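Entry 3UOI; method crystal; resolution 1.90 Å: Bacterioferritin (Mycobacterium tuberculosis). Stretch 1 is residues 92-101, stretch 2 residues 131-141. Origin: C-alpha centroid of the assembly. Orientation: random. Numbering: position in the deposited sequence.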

# COMPACT_ATOMS: atom_id res chain seq x y z
N ASP A 92 -28.49 -13.10 -42.92
CA ASP A 92 -28.60 -13.29 -41.50
C ASP A 92 -30.03 -13.06 -41.04
O ASP A 92 -30.52 -13.72 -40.20
CB ASP A 92 -27.57 -12.47 -40.77
CG ASP A 92 -26.13 -12.95 -41.04
OD1 ASP A 92 -25.26 -12.25 -40.62
OD2 ASP A 92 -25.86 -13.96 -41.66
N LEU A 93 -30.68 -12.10 -41.65
CA LEU A 93 -32.05 -11.77 -41.34
C LEU A 93 -32.94 -12.92 -41.64
O LEU A 93 -33.81 -13.18 -40.92
CB LEU A 93 -32.52 -10.56 -42.12
CG LEU A 93 -32.42 -9.22 -41.42
CD1 LEU A 93 -32.76 -8.12 -42.35
CD2 LEU A 93 -33.31 -9.19 -40.27
N ALA A 94 -32.68 -13.60 -42.73
CA ALA A 94 -33.53 -14.69 -43.14
C ALA A 94 -33.57 -15.88 -42.21
O ALA A 94 -34.58 -16.39 -41.99
CB ALA A 94 -33.25 -15.10 -44.58
N ILE A 95 -32.43 -16.30 -41.70
CA ILE A 95 -32.37 -17.34 -40.69
C ILE A 95 -33.01 -17.00 -39.32
O ILE A 95 -33.68 -17.78 -38.73
CB ILE A 95 -30.91 -17.85 -40.54
CG1 ILE A 95 -30.86 -19.02 -39.58
CG2 ILE A 95 -30.01 -16.79 -40.09
CD1 ILE A 95 -29.93 -20.05 -39.98
N GLU A 96 -32.81 -15.80 -38.84
CA GLU A 96 -33.49 -15.37 -37.66
C GLU A 96 -35.04 -15.35 -37.86
O GLU A 96 -35.76 -15.73 -36.99
CB GLU A 96 -33.00 -14.00 -37.23
CG GLU A 96 -31.51 -13.83 -37.12
CD GLU A 96 -31.11 -12.48 -37.59
OE1 GLU A 96 -32.01 -11.61 -37.70
OE2 GLU A 96 -29.93 -12.22 -37.85
N TYR A 97 -35.51 -14.91 -39.02
CA TYR A 97 -36.93 -14.95 -39.32
C TYR A 97 -37.44 -16.38 -39.37
O TYR A 97 -38.48 -16.66 -38.88
CB TYR A 97 -37.29 -14.17 -40.57
CG TYR A 97 -37.57 -12.72 -40.31
CD1 TYR A 97 -38.59 -12.35 -39.49
CD2 TYR A 97 -36.86 -11.74 -40.92
CE1 TYR A 97 -38.86 -11.09 -39.26
CE2 TYR A 97 -37.12 -10.47 -40.68
CZ TYR A 97 -38.13 -10.13 -39.85
OH TYR A 97 -38.45 -8.86 -39.57
N ASP A 98 -36.64 -17.28 -39.91
CA ASP A 98 -36.97 -18.66 -39.91
C ASP A 98 -37.11 -19.13 -38.48
O ASP A 98 -38.00 -19.81 -38.20
CB ASP A 98 -35.95 -19.52 -40.62
CG ASP A 98 -36.18 -19.62 -42.07
OD1 ASP A 98 -36.97 -18.86 -42.55
OD2 ASP A 98 -35.56 -20.42 -42.73
N VAL A 99 -36.26 -18.70 -37.59
CA VAL A 99 -36.41 -19.08 -36.18
C VAL A 99 -37.73 -18.58 -35.56
O VAL A 99 -38.39 -19.29 -34.88
CB VAL A 99 -35.21 -18.64 -35.31
CG1 VAL A 99 -35.56 -18.67 -33.86
CG2 VAL A 99 -34.10 -19.53 -35.54
N LEU A 100 -38.08 -17.35 -35.85
CA LEU A 100 -39.28 -16.83 -35.29
C LEU A 100 -40.46 -17.64 -35.82
O LEU A 100 -41.28 -18.04 -35.09
CB LEU A 100 -39.41 -15.37 -35.58
CG LEU A 100 -38.42 -14.43 -34.93
CD1 LEU A 100 -38.78 -13.04 -35.32
CD2 LEU A 100 -38.44 -14.56 -33.46
N ASN A 101 -40.46 -17.95 -37.10
CA ASN A 101 -41.52 -18.70 -37.68
C ASN A 101 -41.67 -20.08 -37.01
O ASN A 101 -42.74 -20.50 -36.79
CB ASN A 101 -41.30 -18.83 -39.17
CG ASN A 101 -41.47 -17.48 -39.93
OD1 ASN A 101 -41.25 -17.45 -41.12
ND2 ASN A 101 -41.83 -16.42 -39.26
N GLU A 131 -33.95 -9.14 -30.97
CA GLU A 131 -32.91 -8.12 -30.85
C GLU A 131 -32.00 -8.16 -32.05
O GLU A 131 -31.74 -7.16 -32.66
CB GLU A 131 -32.11 -8.30 -29.55
CG GLU A 131 -32.90 -7.98 -28.33
CD GLU A 131 -32.10 -7.51 -27.13
OE1 GLU A 131 -30.90 -7.30 -27.21
OE2 GLU A 131 -32.72 -7.32 -26.09
N HIS A 132 -31.62 -9.34 -32.46
CA HIS A 132 -30.77 -9.43 -33.62
C HIS A 132 -31.40 -8.89 -34.90
O HIS A 132 -30.76 -8.20 -35.63
CB HIS A 132 -30.42 -10.86 -33.86
CG HIS A 132 -29.19 -11.05 -34.66
ND1 HIS A 132 -28.67 -12.28 -34.93
CD2 HIS A 132 -28.39 -10.16 -35.28
CE1 HIS A 132 -27.59 -12.15 -35.67
NE2 HIS A 132 -27.39 -10.87 -35.89
N ILE A 133 -32.66 -9.23 -35.14
CA ILE A 133 -33.34 -8.81 -36.32
C ILE A 133 -33.44 -7.32 -36.32
O ILE A 133 -33.21 -6.72 -37.34
CB ILE A 133 -34.73 -9.42 -36.41
CG1 ILE A 133 -34.66 -10.89 -36.78
CG2 ILE A 133 -35.58 -8.65 -37.41
CD1 ILE A 133 -35.69 -11.67 -36.23
N ASP A 134 -33.74 -6.75 -35.16
CA ASP A 134 -33.87 -5.32 -34.99
C ASP A 134 -32.52 -4.68 -35.32
O ASP A 134 -32.46 -3.78 -36.08
CB ASP A 134 -34.43 -4.97 -33.61
CG ASP A 134 -34.52 -3.48 -33.32
OD1 ASP A 134 -34.59 -2.69 -34.19
OD2 ASP A 134 -34.57 -3.12 -32.17
N TYR A 135 -31.44 -5.25 -34.82
CA TYR A 135 -30.11 -4.78 -35.16
C TYR A 135 -29.80 -4.87 -36.63
O TYR A 135 -29.24 -3.99 -37.16
CB TYR A 135 -29.05 -5.56 -34.42
CG TYR A 135 -27.68 -5.45 -35.02
CD1 TYR A 135 -26.84 -4.41 -34.71
CD2 TYR A 135 -27.25 -6.37 -35.91
CE1 TYR A 135 -25.62 -4.32 -35.27
CE2 TYR A 135 -26.05 -6.29 -36.48
CZ TYR A 135 -25.22 -5.27 -36.17
OH TYR A 135 -24.02 -5.23 -36.77
N LEU A 136 -30.15 -5.96 -37.27
CA LEU A 136 -29.88 -6.17 -38.69
C LEU A 136 -30.66 -5.28 -39.72
O LEU A 136 -30.09 -4.82 -40.69
CB LEU A 136 -30.00 -7.64 -39.03
CG LEU A 136 -28.99 -8.61 -38.44
CD1 LEU A 136 -29.42 -10.03 -38.54
CD2 LEU A 136 -27.69 -8.48 -39.10
N GLU A 137 -31.94 -5.09 -39.47
CA GLU A 137 -32.83 -4.22 -40.20
C GLU A 137 -32.41 -2.77 -40.05
O GLU A 137 -32.37 -2.09 -40.99
CB GLU A 137 -34.29 -4.46 -39.82
CG GLU A 137 -34.74 -5.90 -40.00
CD GLU A 137 -36.19 -6.17 -39.73
OE1 GLU A 137 -36.79 -5.51 -38.93
OE2 GLU A 137 -36.69 -7.10 -40.30
N THR A 138 -32.04 -2.34 -38.86
CA THR A 138 -31.48 -1.03 -38.64
C THR A 138 -30.18 -0.82 -39.46
O THR A 138 -29.97 0.22 -39.95
CB THR A 138 -31.20 -0.74 -37.18
OG1 THR A 138 -32.40 -0.57 -36.48
CG2 THR A 138 -30.38 0.51 -37.03
N GLN A 139 -29.35 -1.83 -39.61
CA GLN A 139 -28.19 -1.67 -40.47
C GLN A 139 -28.60 -1.44 -41.93
O GLN A 139 -28.10 -0.60 -42.60
CB GLN A 139 -27.18 -2.83 -40.34
CG GLN A 139 -26.70 -3.20 -38.96
CD GLN A 139 -26.45 -2.03 -38.07
OE1 GLN A 139 -25.45 -1.38 -38.20
NE2 GLN A 139 -27.33 -1.76 -37.18
N LEU A 140 -29.55 -2.19 -42.41
CA LEU A 140 -29.99 -1.93 -43.76
C LEU A 140 -30.61 -0.53 -43.89
O LEU A 140 -30.39 0.10 -44.86
CB LEU A 140 -30.83 -3.04 -44.30
CG LEU A 140 -30.05 -4.34 -44.39
CD1 LEU A 140 -30.93 -5.49 -44.20
CD2 LEU A 140 -29.44 -4.41 -45.68
N GLU A 141 -31.32 -0.08 -42.86
CA GLU A 141 -31.96 1.24 -42.86
C GLU A 141 -30.92 2.33 -42.99
O GLU A 141 -31.07 3.26 -43.73
CB GLU A 141 -32.73 1.52 -41.55
CG GLU A 141 -33.79 0.50 -41.07
CD GLU A 141 -34.60 0.91 -39.77
OE1 GLU A 141 -34.13 1.60 -38.87
OE2 GLU A 141 -35.72 0.45 -39.67

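Both stretches are helical throughout, and they run nearly antiparallel: their N-to-C directions differ by 149° and the axes approach to 9.7 Å. Leu93 and Ile133 mark the register, with CA atoms 6.0 Å apart, and these two residues are also the reciprocal knobs of the packing.

Leu93 fills a hollow bounded by Ile133, Leu136, Glu137 and Leu140. Its CA-to-CB bond points sideways, yet the end of the side chain comes nearer to the other helix, and the contacts trace the walls of the pocket. Leu93 CD2 lies 3.7 Å from Ile133 CG2 and 3.6 Å from Glu137 CG, Leu93 CG lies 3.8 Å from Leu136 CB, and Leu93 CD1 reaches Leu140 CD1 at 3.7 Å. The glutamate therefore contributes aliphatic surface to this wall.

Ile133 returns the arrangement, sitting among Leu93, Glu96, Tyr97 and Leu100. Its CD1 meets Leu100 CD1 at 3.5 Å and also lies over one face of the Tyr97 ring, while Ile133 CG2 is 3.8 Å from Tyr97 CZ. The two knobs have the largest covered areas in the contact, 82 Å² for Leu93 and 91 Å² for Ile133, out of 446 Å² buried in total.

One hydrogen bond crosses the interface: Tyr97 OH donates to Glu137 OE2 at 2.6 Å. That oxygen lies near the plane of the ring, at its edge, so the tyrosine offers a face to Ile133 while its hydroxyl engages the carboxylate.

The Glu96 carboxylate warrants caution. Glu96 OE2 lies over a face of the His132 ring, 3.2 Å from His132 ND1, but the angle is too poor for a hydrogen bond. The same oxygen is modelled only 2.4 Å from Leu136 CD1, a clash that supports no inference about attraction.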